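Sporozoite-specific SAG protein (Toxoplasma gondii, PDB 2X28) is a sporozoite-specific surface antigen of the SAG family that probably takes part in parasite contact with the host cell. Local coordinates at residues Phe15-Ala20 with Leu84-Leu89; Val96-Gln101 with Val123-Lys128; Thr154-Gly159 with Leu217-Glu222; Ser187-Ala192 with Leu205-Leu210. All coordinates share one frame; numbering follows the deposited sequence.

Overall arrangement
The four contacts divide between the two SRS domains of an elongated chain. Interactions 1 and 2 share the first domain, with centres about 13 Å apart. They meet where strand 12-17 runs beside strand 121-127: Val17 N to Leu126 O and Val17 O to Lys128 N, each at 2.9 Å, are probable hydrogen bonds. Interactions 3 and 4 lie in the second domain, centres about 17 Å apart, joined by pairing of strands 152-158 and 202-207 and by packing of Leu205 on Leu217 and Tyr219. Interactions 2 and 3 are about 37 Å apart between centres. Cadmium ions are bound at interactions 1, 2 and 4, whereas interaction 3 is held by a disulfide.

Interaction 1: residues Phe15-Ala20 with Leu84-Leu89; sequences FTVEKA and LTVDAL. With CD (cadmium ion), chain D; CD (cadmium ion), chain C.
Leu89 lies over one face of the flat peptide unit that joins Lys19 to Ala20, with CG 3.8 Å from Ala20 N and CD2 4.0 Å from Lys19 C. The other methyl, CD1, stays on the same side of that plane and reaches Glu18 O at 3.6 Å. The carboxylates turn outward instead. Asp87 grips a cadmium ion with both oxygens, OD1 at 2.6 Å and OD2 at 2.7 Å, and a water also binds this ion. Glu18 holds a second cadmium through OE2 at 2.2 Å, with His22 ND1 as a further ligand.

Inward of these loop residues, Val17 carries the packing between strands 12-17 and 80-86, which belong to the two different sheets of the domain. Its CG1 branch stands opposite the backbone N (chi1 -176°) and so enters the angle between Val86 and Leu89, 4.0 Å from Val86 CB and in touch with Leu89 CD2. At the outer end, Ala20 CB comes down on the carbonyl oxygen of Asp87. Val127 lies against both Val86 and Leu89, while Ala130 and Pro131 also touch Leu89.

No hydrogen bond spans the two segments. Their cohesion therefore rests on branched aliphatic groups laid against one another and against peptide surface, while the acidic side chains, whose CB atoms point away from the contact, bind cadmium ions at its margin.

Interaction 2: residues Val96-Gln101 with Val123-Lys128; sequences VFFLCQ and VHILVK. With CD (cadmium ion), chain E.
Val96 and Ile125 form a hydrogen-bonded antiparallel pair, each N-H reaching the other's carbonyl: Val96 N to Ile125 O is 2.8 Å, and the return bond from Ile125 N to Val96 O, also 2.8 Å, comes in almost in line with the carbonyl bond. Two residues on, Phe98 and Val123 repeat the pattern. Val123 O there has two neighbours, since it accepts from Phe98 N at 3.1 Å and also receives a CA-H contact from Phe97.

Between these pairs Phe97 and His124 face each other without backbone bonds, and their rings extend side by side on one face of the sheet. The planes are nearly parallel, at 13°, but slid so far that overlap is slight; the centroids are 4.6 Å apart and Phe97 CE1 meets His124 CD2. Both imidazole nitrogens are engaged: ND1 of His124 binds a cadmium ion at 2.5 Å and NE2 hydrogen-bonds to Ser95 OG, which together should fix the ring's rotation.

The other face is apolar. Val96 CG2 packs on Ile125 CB at 3.6 Å, while Ile125 CD1 and Val123 CG1 come to the edge of the Phe98 ring. Phe98 also meets Phe26, and Cys100 is disulfide-bonded to Cys28, both partners lying on strand 22-28 of the second sheet. Antiparallel neighbours with one face turned to an apolar, disulfide-crosslinked interior are characteristic of the beta-sandwich SRS domain.

Interaction 3: residues Thr154-Gly159 with Leu217-Glu222; sequences TSFVCG and LCYRCE
Phe156 reaches across to Tyr219 and Cys221 from a CB that points toward strand 217-222. Its CG lies between the backbone N and the carbonyl carbon (chi1 59°), which sends the ring straight into the space between the two strands. Along one side of the ring, CD1 and then CE1 pass Cys221 SG, at 4.1 and 4.0 Å from that sulfur. The sulfur stands at the ring's edge, 5.2 Å from the centroid of Phe156. On the other side CE2 approaches Tyr219 CD2, and at the tip CZ meets the same Tyr219 CD2 at 3.8 Å and has Tyr219 CB a little farther off. The two rings are inclined by 27° and displaced from each other so that they scarcely overlap; the phenylalanine thus presents its far corner to the root of the tyrosine ring.

Just beyond this pair the strands are joined covalently, Cys158 SG to Cys221 SG at 2.0 Å, with a left-handed twist about the S-S bond (chi3 -66°). The two CB atoms, Cys158 CB and Cys221 CB, are drawn to 3.6 Å. Leu143, Leu145 and Val231 add to the packing round Phe156, Ile165 touches Cys158 and Tyr219, and Cys218 forms a separate disulfide with Cys179.

Without hydrogen bonds between the segments, strands from different sheets of the domain are held together by one covalent link and by buried aromatic and sulfur surface, a chemistry that fixes their spacing at the disulfide and leaves the rest of the contact to apolar packing.

Interaction 4: residues Ser187-Ala192 with Leu205-Leu210; sequences SLVPHA and LSVTDL. With CD (cadmium ion), chain F.
A type II beta turn from Val189 to Ala192 meets residues 205-210, which continue from strand 202-207 into a loop. His191, at the third position of the turn, has the positive phi (74°) expected there, and the closing bond from Ala192 N to Val189 O is weak at 3.3 Å.

No direct hydrogen bond spans the segments; the polar links run through water. One water donates to Pro190 O at 2.8 Å and to Asp209 O, and accepts from Thr208 N. Another donates to His191 O at 2.7 Å and, weakly, to Ser206 O. That same Ser206 O receives a CA-H contact from Ala192 CA at 3.1 Å.

Thr208 OG1 lies 3.2 Å from His191 CB, the two side chains crossing at about a right angle, while His191 NE2 extends beyond to bind a cadmium ion at 2.2 Å. On the buried side Val207 CG1 touches both Ala192 CB, at 3.9 Å, and Val189 CG1, which lie on the same side of it.

From the turn the chain enters strand 193-197, where Ser193 pairs with Ser206 by backbone bonding. The contact thus sits at the open end of the beta hairpin formed by strands 193-197 and 202-207, where bridging waters take over from direct strand pairing.

Interaction 1: residues Phe15-Ala20 with Leu84-Leu89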
loop_
_atom_site.group_PDB
_atom_site.type_symbol
_atom_site.label_atom_id
_atom_site.label_comp_id
_atom_site.label_asym_id
_atom_site.label_seq_id
_atom_site.Cartn_x
_atom_site.Cartn_y
_atom_site.Cartn_z
ATOM N N PHE A 15 -7.114 -6.165 -14.934
ATOM C CA PHE A 15 -5.840 -5.655 -14.494
ATOM C C PHE A 15 -5.608 -6.154 -13.108
ATOM O O PHE A 15 -6.553 -6.520 -12.428
ATOM C CB PHE A 15 -5.872 -4.118 -14.443
ATOM C CG PHE A 15 -6.241 -3.471 -15.783
ATOM C CD1 PHE A 15 -5.247 -3.224 -16.747
ATOM C CD2 PHE A 15 -7.556 -3.129 -16.079
ATOM C CE1 PHE A 15 -5.542 -2.691 -17.966
ATOM C CE2 PHE A 15 -7.881 -2.540 -17.326
ATOM C CZ PHE A 15 -6.846 -2.328 -18.268
ATOM N N THR A 16 -4.353 -6.115 -12.675
ATOM C CA THR A 16 -3.969 -6.423 -11.298
ATOM C C THR A 16 -3.089 -5.320 -10.717
ATOM O O THR A 16 -2.163 -4.860 -11.383
ATOM C CB THR A 16 -3.214 -7.796 -11.240
ATOM O OG1 THR A 16 -4.082 -8.807 -11.746
ATOM C CG2 THR A 16 -2.808 -8.215 -9.783
ATOM N N VAL A 17 -3.390 -4.925 -9.469
ATOM C CA VAL A 17 -2.453 -4.181 -8.600
ATOM C C VAL A 17 -1.802 -5.157 -7.612
ATOM O O VAL A 17 -2.456 -5.693 -6.705
ATOM C CB VAL A 17 -3.169 -3.037 -7.792
ATOM C CG1 VAL A 17 -2.156 -2.211 -6.976
ATOM C CG2 VAL A 17 -4.007 -2.158 -8.723
ATOM N N GLU A 18 -0.500 -5.342 -7.777
ATOM C CA GLU A 18 0.222 -6.472 -7.197
ATOM C C GLU A 18 1.197 -5.955 -6.165
ATOM O O GLU A 18 1.584 -6.704 -5.254
ATOM C CB GLU A 18 0.936 -7.228 -8.305
ATOM C CG GLU A 18 1.051 -6.320 -9.542
ATOM C CD GLU A 18 2.438 -5.902 -9.825
ATOM O OE1 GLU A 18 3.333 -6.399 -9.098
ATOM O OE2 GLU A 18 2.643 -5.124 -10.777
ATOM N N LYS A 19 1.551 -4.666 -6.286
ATOM C CA LYS A 19 2.416 -3.968 -5.294
ATOM C C LYS A 19 1.810 -2.643 -4.783
ATOM O O LYS A 19 1.168 -1.933 -5.546
ATOM C CB LYS A 19 3.810 -3.665 -5.882
ATOM C CG LYS A 19 4.736 -4.852 -6.043
ATOM C CD LYS A 19 6.202 -4.378 -6.196
ATOM C CE LYS A 19 6.598 -4.120 -7.631
ATOM N NZ LYS A 19 7.651 -3.057 -7.859
ATOM N N ALA A 20 2.034 -2.324 -3.495
ATOM C CA ALA A 20 1.557 -1.048 -2.908
ATOM C C ALA A 20 2.062 0.092 -3.763
ATOM O O ALA A 20 3.161 0.040 -4.292
ATOM C CB ALA A 20 2.031 -0.887 -1.469
ATOM N N LEU A 84 -6.420 4.094 -11.302
ATOM C CA LEU A 84 -6.599 3.605 -9.925
ATOM C C LEU A 84 -5.217 3.432 -9.356
ATOM O O LEU A 84 -4.402 2.757 -9.958
ATOM C CB LEU A 84 -7.328 2.239 -9.860
ATOM C CG LEU A 84 -7.672 1.672 -8.429
ATOM C CD1 LEU A 84 -8.917 2.243 -7.975
ATOM C CD2 LEU A 84 -7.800 0.128 -8.326
ATOM N N THR A 85 -4.972 4.061 -8.213
ATOM C CA THR A 85 -3.734 3.883 -7.419
ATOM C C THR A 85 -4.169 3.278 -6.109
ATOM O O THR A 85 -5.185 3.681 -5.553
ATOM C CB THR A 85 -3.101 5.242 -7.052
ATOM O OG1 THR A 85 -3.082 6.102 -8.211
ATOM C CG2 THR A 85 -1.683 5.040 -6.476
ATOM N N VAL A 86 -3.446 2.276 -5.642
ATOM C CA VAL A 86 -3.702 1.702 -4.331
ATOM C C VAL A 86 -2.423 1.931 -3.511
ATOM O O VAL A 86 -1.357 1.367 -3.834
ATOM C CB VAL A 86 -4.102 0.219 -4.444
ATOM C CG1 VAL A 86 -4.403 -0.380 -3.082
ATOM C CG2 VAL A 86 -5.313 0.079 -5.427
ATOM N N ASP A 87 -2.517 2.792 -2.505
ATOM C CA ASP A 87 -1.341 3.151 -1.670
ATOM C C ASP A 87 -0.776 2.039 -0.804
ATOM O O ASP A 87 0.417 1.828 -0.808
ATOM C CB ASP A 87 -1.665 4.313 -0.753
ATOM C CG ASP A 87 -1.950 5.546 -1.498
ATOM O OD1 ASP A 87 -1.838 5.528 -2.739
ATOM O OD2 ASP A 87 -2.319 6.509 -0.830
ATOM N N ALA A 88 -1.645 1.387 -0.049
ATOM C CA ALA A 88 -1.329 0.245 0.802
ATOM C C ALA A 88 -2.236 -0.916 0.365
ATOM O O ALA A 88 -3.428 -0.740 0.262
ATOM C CB ALA A 88 -1.620 0.587 2.273
ATOM N N LEU A 89 -1.670 -2.094 0.116
ATOM C CA LEU A 89 -2.479 -3.216 -0.310
ATOM C C LEU A 89 -3.408 -3.662 0.835
ATOM O O LEU A 89 -3.073 -3.529 2.021
ATOM C CB LEU A 89 -1.588 -4.358 -0.753
ATOM C CG LEU A 89 -0.795 -4.320 -2.038
ATOM C CD1 LEU A 89 -0.055 -5.703 -2.196
ATOM C CD2 LEU A 89 -1.641 -3.949 -3.291
HETATM CD CD CD D . 1.977 -3.130 -11.357
HETATM CD CD CD C . -2.799 7.924 -3.106
HETATM O O HOH W 1 -3.637 8.303 -5.243
#

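Interaction 2: residues Val96-Gln101 with Val123-Lys128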
loop_
_atom_site.group_PDB
_atom_site.type_symbol
_atom_site.label_atom_id
_atom_site.label_comp_id
_atom_site.label_asym_id
_atom_site.label_seq_id
_atom_site.Cartn_x
_atom_site.Cartn_y
_atom_site.Cartn_z
ATOM N N VAL A 96 -12.299 -5.162 -7.717
ATOM C CA VAL A 96 -13.244 -4.085 -7.968
ATOM C C VAL A 96 -13.646 -4.147 -9.402
ATOM O O VAL A 96 -12.860 -4.642 -10.240
ATOM C CB VAL A 96 -12.675 -2.685 -7.612
ATOM C CG1 VAL A 96 -12.322 -2.639 -6.104
ATOM C CG2 VAL A 96 -11.481 -2.325 -8.501
ATOM N N PHE A 97 -14.856 -3.633 -9.674
ATOM C CA PHE A 97 -15.405 -3.648 -11.025
ATOM C C PHE A 97 -15.998 -2.307 -11.492
ATOM O O PHE A 97 -16.485 -1.510 -10.693
ATOM C CB PHE A 97 -16.487 -4.735 -11.168
ATOM C CG PHE A 97 -16.064 -6.133 -10.701
ATOM C CD1 PHE A 97 -15.627 -7.089 -11.621
ATOM C CD2 PHE A 97 -16.154 -6.492 -9.348
ATOM C CE1 PHE A 97 -15.246 -8.410 -11.201
ATOM C CE2 PHE A 97 -15.809 -7.782 -8.903
ATOM C CZ PHE A 97 -15.347 -8.753 -9.838
ATOM N N PHE A 98 -15.997 -2.133 -12.809
ATOM C CA PHE A 98 -16.684 -1.057 -13.496
ATOM C C PHE A 98 -17.297 -1.589 -14.808
ATOM O O PHE A 98 -16.911 -2.648 -15.303
ATOM C CB PHE A 98 -15.727 0.072 -13.850
ATOM C CG PHE A 98 -14.941 0.601 -12.686
ATOM C CD1 PHE A 98 -15.515 1.486 -11.781
ATOM C CD2 PHE A 98 -13.617 0.211 -12.496
ATOM C CE1 PHE A 98 -14.769 1.984 -10.700
ATOM C CE2 PHE A 98 -12.859 0.725 -11.431
ATOM C CZ PHE A 98 -13.435 1.591 -10.529
ATOM N N LEU A 99 -18.254 -0.835 -15.355
ATOM C CA LEU A 99 -18.631 -0.981 -16.764
ATOM C C LEU A 99 -18.313 0.309 -17.464
ATOM O O LEU A 99 -18.309 1.382 -16.822
ATOM C CB LEU A 99 -20.125 -1.270 -16.923
ATOM C CG LEU A 99 -20.667 -2.541 -16.276
ATOM C CD1 LEU A 99 -22.188 -2.592 -16.459
ATOM C CD2 LEU A 99 -19.983 -3.774 -16.852
ATOM N N CYS A 100 -18.005 0.175 -18.753
ATOM C CA CYS A 100 -18.043 1.266 -19.740
ATOM C C CYS A 100 -19.309 1.025 -20.542
ATOM O O CYS A 100 -19.517 -0.074 -21.073
ATOM C CB CYS A 100 -16.835 1.222 -20.678
ATOM S SG CYS A 100 -15.252 1.338 -19.863
ATOM N N GLN A 101 -20.166 2.043 -20.599
ATOM C CA GLN A 101 -21.416 1.968 -21.333
ATOM C C GLN A 101 -21.703 3.272 -22.117
ATOM O O GLN A 101 -21.019 4.274 -21.936
ATOM C CB GLN A 101 -22.552 1.631 -20.354
ATOM C CG GLN A 101 -23.033 2.806 -19.537
ATOM C CD GLN A 101 -23.716 2.411 -18.256
ATOM O OE1 GLN A 101 -24.248 3.269 -17.538
ATOM N NE2 GLN A 101 -23.704 1.128 -17.945
ATOM N N VAL A 123 -14.842 -4.000 -16.707
ATOM C CA VAL A 123 -13.459 -3.811 -16.262
ATOM C C VAL A 123 -13.331 -4.551 -14.939
ATOM O O VAL A 123 -14.161 -4.338 -14.065
ATOM C CB VAL A 123 -13.156 -2.322 -16.078
ATOM C CG1 VAL A 123 -11.715 -2.103 -15.697
ATOM C CG2 VAL A 123 -13.377 -1.592 -17.423
ATOM N N HIS A 124 -12.378 -5.462 -14.813
ATOM C CA HIS A 124 -12.170 -6.181 -13.550
ATOM C C HIS A 124 -10.770 -5.895 -13.070
ATOM O O HIS A 124 -9.786 -6.087 -13.796
ATOM C CB HIS A 124 -12.383 -7.709 -13.682
ATOM C CG HIS A 124 -11.963 -8.497 -12.455
ATOM N ND1 HIS A 124 -11.398 -9.747 -12.531
ATOM C CD2 HIS A 124 -12.041 -8.206 -11.131
ATOM C CE1 HIS A 124 -11.123 -10.187 -11.310
ATOM N NE2 HIS A 124 -11.503 -9.268 -10.441
ATOM N N ILE A 125 -10.670 -5.436 -11.830
ATOM C CA ILE A 125 -9.355 -5.115 -11.238
ATOM C C ILE A 125 -9.161 -5.917 -9.966
ATOM O O ILE A 125 -9.950 -5.810 -8.993
ATOM C CB ILE A 125 -9.161 -3.587 -10.989
ATOM C CG1 ILE A 125 -9.409 -2.835 -12.305
ATOM C CG2 ILE A 125 -7.755 -3.307 -10.234
ATOM C CD1 ILE A 125 -9.347 -1.267 -12.243
ATOM N N LEU A 126 -8.123 -6.746 -9.983
ATOM C CA LEU A 126 -7.772 -7.543 -8.823
ATOM C C LEU A 126 -6.706 -6.793 -8.040
ATOM O O LEU A 126 -5.702 -6.383 -8.594
ATOM C CB LEU A 126 -7.210 -8.924 -9.252
ATOM C CG LEU A 126 -6.741 -9.779 -8.070
ATOM C CD1 LEU A 126 -7.989 -10.117 -7.329
ATOM C CD2 LEU A 126 -6.061 -11.071 -8.509
ATOM N N VAL A 127 -6.922 -6.604 -6.751
ATOM C CA VAL A 127 -5.896 -5.977 -5.908
ATOM C C VAL A 127 -5.405 -7.043 -4.958
ATOM O O VAL A 127 -6.185 -7.514 -4.135
ATOM C CB VAL A 127 -6.461 -4.806 -5.117
ATOM C CG1 VAL A 127 -5.320 -3.988 -4.423
ATOM C CG2 VAL A 127 -7.294 -3.932 -6.042
ATOM N N LYS A 128 -4.134 -7.427 -5.098
ATOM C CA LYS A 128 -3.555 -8.499 -4.258
ATOM C C LYS A 128 -3.500 -8.117 -2.806
ATOM O O LYS A 128 -3.314 -6.934 -2.486
ATOM C CB LYS A 128 -2.133 -8.847 -4.679
ATOM C CG LYS A 128 -1.959 -8.902 -6.113
ATOM C CD LYS A 128 -1.989 -10.277 -6.616
ATOM C CE LYS A 128 -0.615 -10.903 -6.397
ATOM N NZ LYS A 128 -0.746 -12.073 -5.505
HETATM CD CD CD E . -10.495 -10.881 -14.506
#

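Interaction 3: residues Thr154-Gly159 with Leu217-Glu222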
loop_
_atom_site.group_PDB
_atom_site.type_symbol
_atom_site.label_atom_id
_atom_site.label_comp_id
_atom_site.label_asym_id
_atom_site.label_seq_id
_atom_site.Cartn_x
_atom_site.Cartn_y
_atom_site.Cartn_z
ATOM N N THR A 154 7.864 0.746 6.082
ATOM C CA THR A 154 8.361 -0.613 6.018
ATOM C C THR A 154 7.944 -1.300 7.329
ATOM O O THR A 154 7.848 -0.636 8.364
ATOM C CB THR A 154 9.893 -0.653 5.688
ATOM O OG1 THR A 154 10.312 -1.977 5.308
ATOM C CG2 THR A 154 10.747 -0.134 6.806
ATOM N N SER A 155 7.634 -2.598 7.256
ATOM C CA SER A 155 7.121 -3.392 8.374
ATOM C C SER A 155 7.894 -4.717 8.552
ATOM O O SER A 155 8.412 -5.290 7.598
ATOM C CB SER A 155 5.645 -3.736 8.172
ATOM O OG SER A 155 4.870 -2.593 7.948
ATOM N N PHE A 156 7.949 -5.195 9.794
ATOM C CA PHE A 156 8.667 -6.417 10.128
ATOM C C PHE A 156 7.993 -7.038 11.375
ATOM O O PHE A 156 7.165 -6.410 12.035
ATOM C CB PHE A 156 10.176 -6.122 10.337
ATOM C CG PHE A 156 10.460 -5.106 11.440
ATOM C CD1 PHE A 156 10.653 -5.526 12.770
ATOM C CD2 PHE A 156 10.551 -3.715 11.151
ATOM C CE1 PHE A 156 10.925 -4.573 13.795
ATOM C CE2 PHE A 156 10.808 -2.778 12.161
ATOM C CZ PHE A 156 11.010 -3.194 13.480
ATOM N N VAL A 157 8.319 -8.274 11.692
ATOM C CA VAL A 157 7.701 -8.903 12.850
ATOM C C VAL A 157 8.817 -9.333 13.752
ATOM O O VAL A 157 9.805 -9.875 13.289
ATOM C CB VAL A 157 6.852 -10.103 12.416
ATOM C CG1 VAL A 157 6.589 -11.067 13.548
ATOM C CG2 VAL A 157 5.531 -9.629 11.775
ATOM N N CYS A 158 8.664 -9.074 15.044
ATOM C CA CYS A 158 9.530 -9.674 16.058
ATOM C C CYS A 158 8.916 -11.026 16.372
ATOM O O CYS A 158 7.982 -11.123 17.153
ATOM C CB CYS A 158 9.608 -8.775 17.284
ATOM S SG CYS A 158 10.578 -7.219 16.990
ATOM N N GLY A 159 9.421 -12.081 15.736
ATOM C CA GLY A 159 8.713 -13.379 15.801
ATOM C C GLY A 159 9.494 -14.465 16.507
ATOM O O GLY A 159 10.607 -14.208 16.996
ATOM N N LEU A 217 18.577 3.177 10.526
ATOM C CA LEU A 217 17.883 2.978 11.811
ATOM C C LEU A 217 18.037 1.533 12.278
ATOM O O LEU A 217 18.032 0.599 11.474
ATOM C CB LEU A 217 16.413 3.302 11.664
ATOM C CG LEU A 217 15.939 4.759 11.815
ATOM C CD1 LEU A 217 17.028 5.733 11.475
ATOM C CD2 LEU A 217 14.758 4.993 10.925
ATOM N N CYS A 218 18.227 1.319 13.562
ATOM C CA CYS A 218 18.225 -0.060 14.019
ATOM C C CYS A 218 17.237 -0.288 15.139
ATOM O O CYS A 218 17.079 0.540 16.033
ATOM C CB CYS A 218 19.635 -0.531 14.420
ATOM S SG CYS A 218 19.636 -2.178 15.242
ATOM N N TYR A 219 16.599 -1.443 15.079
ATOM C CA TYR A 219 15.718 -1.945 16.144
ATOM C C TYR A 219 16.168 -3.369 16.496
ATOM O O TYR A 219 16.869 -4.033 15.720
ATOM C CB TYR A 219 14.257 -1.983 15.662
ATOM C CG TYR A 219 13.646 -0.616 15.336
ATOM C CD1 TYR A 219 13.406 0.327 16.353
ATOM C CD2 TYR A 219 13.331 -0.249 14.014
ATOM C CE1 TYR A 219 12.871 1.569 16.061
ATOM C CE2 TYR A 219 12.780 1.023 13.724
ATOM C CZ TYR A 219 12.543 1.901 14.767
ATOM O OH TYR A 219 12.016 3.131 14.525
ATOM N N ARG A 220 15.781 -3.838 17.664
ATOM C CA ARG A 220 16.142 -5.174 18.084
ATOM C C ARG A 220 14.860 -5.901 18.357
ATOM O O ARG A 220 13.959 -5.381 19.015
ATOM C CB ARG A 220 17.058 -5.144 19.345
ATOM C CG ARG A 220 18.528 -4.793 19.062
ATOM C CD ARG A 220 19.266 -4.427 20.360
ATOM N NE ARG A 220 20.347 -5.322 20.734
ATOM C CZ ARG A 220 20.223 -6.330 21.589
ATOM N NH1 ARG A 220 19.062 -6.586 22.153
ATOM N NH2 ARG A 220 21.259 -7.085 21.884
ATOM N N CYS A 221 14.764 -7.094 17.805
ATOM C CA CYS A 221 13.782 -8.056 18.256
ATOM C C CYS A 221 14.498 -9.042 19.188
ATOM O O CYS A 221 15.247 -9.917 18.721
ATOM C CB CYS A 221 13.155 -8.791 17.045
ATOM S SG CYS A 221 12.196 -7.734 15.893
ATOM N N GLU A 222 14.185 -8.956 20.473
ATOM C CA GLU A 222 14.904 -9.669 21.530
ATOM C C GLU A 222 14.056 -10.794 22.097
ATOM O O GLU A 222 12.875 -10.670 22.138
ATOM C CB GLU A 222 15.197 -8.717 22.693
ATOM C CG GLU A 222 16.232 -7.643 22.385
ATOM C CD GLU A 222 16.699 -6.966 23.655
ATOM O OE1 GLU A 222 16.049 -7.159 24.719
ATOM O OE2 GLU A 222 17.693 -6.227 23.573
#

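Interaction 4: residues Ser187-Ala192 with Leu205-Leu210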
loop_
_atom_site.group_PDB
_atom_site.type_symbol
_atom_site.label_atom_id
_atom_site.label_comp_id
_atom_site.label_asym_id
_atom_site.label_seq_id
_atom_site.Cartn_x
_atom_site.Cartn_y
_atom_site.Cartn_z
ATOM N N SER A 187 15.138 12.505 15.976
ATOM C CA SER A 187 16.508 13.142 15.993
ATOM C C SER A 187 17.326 12.730 14.771
ATOM O O SER A 187 18.342 13.348 14.449
ATOM C CB SER A 187 17.290 12.855 17.281
ATOM O OG SER A 187 17.914 11.573 17.273
ATOM N N LEU A 188 16.866 11.700 14.078
ATOM C CA LEU A 188 17.527 11.253 12.845
ATOM C C LEU A 188 16.652 11.448 11.640
ATOM O O LEU A 188 17.115 11.863 10.558
ATOM C CB LEU A 188 17.920 9.774 12.955
ATOM C CG LEU A 188 18.918 9.386 14.036
ATOM C CD1 LEU A 188 18.972 7.831 14.119
ATOM C CD2 LEU A 188 20.311 9.937 13.773
ATOM N N VAL A 189 15.373 11.128 11.782
ATOM C CA VAL A 189 14.453 11.289 10.667
ATOM C C VAL A 189 13.307 12.097 11.191
ATOM O O VAL A 189 12.405 11.550 11.804
ATOM C CB VAL A 189 14.003 9.945 10.092
ATOM C CG1 VAL A 189 13.083 10.172 8.815
ATOM C CG2 VAL A 189 15.241 9.126 9.736
ATOM N N PRO A 190 13.371 13.445 11.038
ATOM C CA PRO A 190 12.215 14.243 11.479
ATOM C C PRO A 190 10.927 13.755 10.841
ATOM O O PRO A 190 10.957 13.352 9.693
ATOM C CB PRO A 190 12.565 15.647 10.988
ATOM C CG PRO A 190 14.054 15.717 11.125
ATOM C CD PRO A 190 14.499 14.303 10.632
ATOM N N HIS A 191 9.813 13.798 11.585
ATOM C CA HIS A 191 8.457 13.364 11.110
ATOM C C HIS A 191 8.182 11.860 10.972
ATOM O O HIS A 191 7.018 11.473 10.788
ATOM C CB HIS A 191 8.045 14.058 9.793
ATOM C CG HIS A 191 8.281 15.529 9.789
ATOM N ND1 HIS A 191 7.680 16.378 10.698
ATOM C CD2 HIS A 191 9.118 16.292 9.046
ATOM C CE1 HIS A 191 8.105 17.605 10.483
ATOM N NE2 HIS A 191 8.959 17.579 9.477
ATOM N N ALA A 192 9.223 11.028 11.033
ATOM C CA ALA A 192 9.055 9.568 11.014
ATOM C C ALA A 192 8.380 9.080 12.299
ATOM O O ALA A 192 8.461 9.742 13.350
ATOM C CB ALA A 192 10.364 8.910 10.841
ATOM N N LEU A 205 7.609 1.052 10.592
ATOM C CA LEU A 205 8.229 2.364 10.479
ATOM C C LEU A 205 7.723 3.158 9.252
ATOM O O LEU A 205 7.738 2.646 8.121
ATOM C CB LEU A 205 9.755 2.238 10.398
ATOM C CG LEU A 205 10.356 3.632 10.239
ATOM C CD1 LEU A 205 10.306 4.374 11.604
ATOM C CD2 LEU A 205 11.749 3.575 9.684
ATOM N N SER A 206 7.291 4.398 9.493
ATOM C CA SER A 206 6.724 5.293 8.465
ATOM C C SER A 206 7.453 6.628 8.441
ATOM O O SER A 206 7.911 7.113 9.462
ATOM C CB SER A 206 5.230 5.561 8.738
ATOM O OG SER A 206 4.433 4.392 8.563
ATOM N N VAL A 207 7.532 7.232 7.275
ATOM C CA VAL A 207 8.162 8.521 7.109
ATOM C C VAL A 207 7.281 9.315 6.161
ATOM O O VAL A 207 6.553 8.744 5.336
ATOM C CB VAL A 207 9.605 8.444 6.521
ATOM C CG1 VAL A 207 10.529 7.421 7.278
ATOM C CG2 VAL A 207 9.612 8.167 5.066
ATOM N N THR A 208 7.349 10.647 6.285
ATOM C CA THR A 208 6.713 11.506 5.305
ATOM C C THR A 208 7.775 12.039 4.369
ATOM O O THR A 208 7.914 11.541 3.258
ATOM C CB THR A 208 5.909 12.649 5.989
ATOM O OG1 THR A 208 6.749 13.340 6.913
ATOM C CG2 THR A 208 4.748 12.057 6.779
ATOM N N ASP A 209 8.576 13.000 4.813
ATOM C CA ASP A 209 9.666 13.508 3.993
ATOM C C ASP A 209 10.883 12.696 4.388
ATOM O O ASP A 209 11.046 12.401 5.577
ATOM C CB ASP A 209 9.991 14.984 4.322
ATOM C CG ASP A 209 8.860 15.924 3.960
ATOM O OD1 ASP A 209 8.321 15.803 2.833
ATOM O OD2 ASP A 209 8.485 16.764 4.802
ATOM N N LEU A 210 11.771 12.447 3.419
ATOM C CA LEU A 210 13.031 11.821 3.680
ATOM C C LEU A 210 14.022 12.750 4.398
ATOM O O LEU A 210 13.983 13.968 4.202
ATOM C CB LEU A 210 13.672 11.342 2.375
ATOM C CG LEU A 210 12.810 10.347 1.573
ATOM C CD1 LEU A 210 13.396 10.189 0.187
ATOM C CD2 LEU A 210 12.653 8.998 2.299
HETATM CD CD CD F . 10.097 19.141 8.369
HETATM O O HOH W 2 9.664 11.568 7.971
HETATM O O HOH W 3 5.414 9.422 10.248
#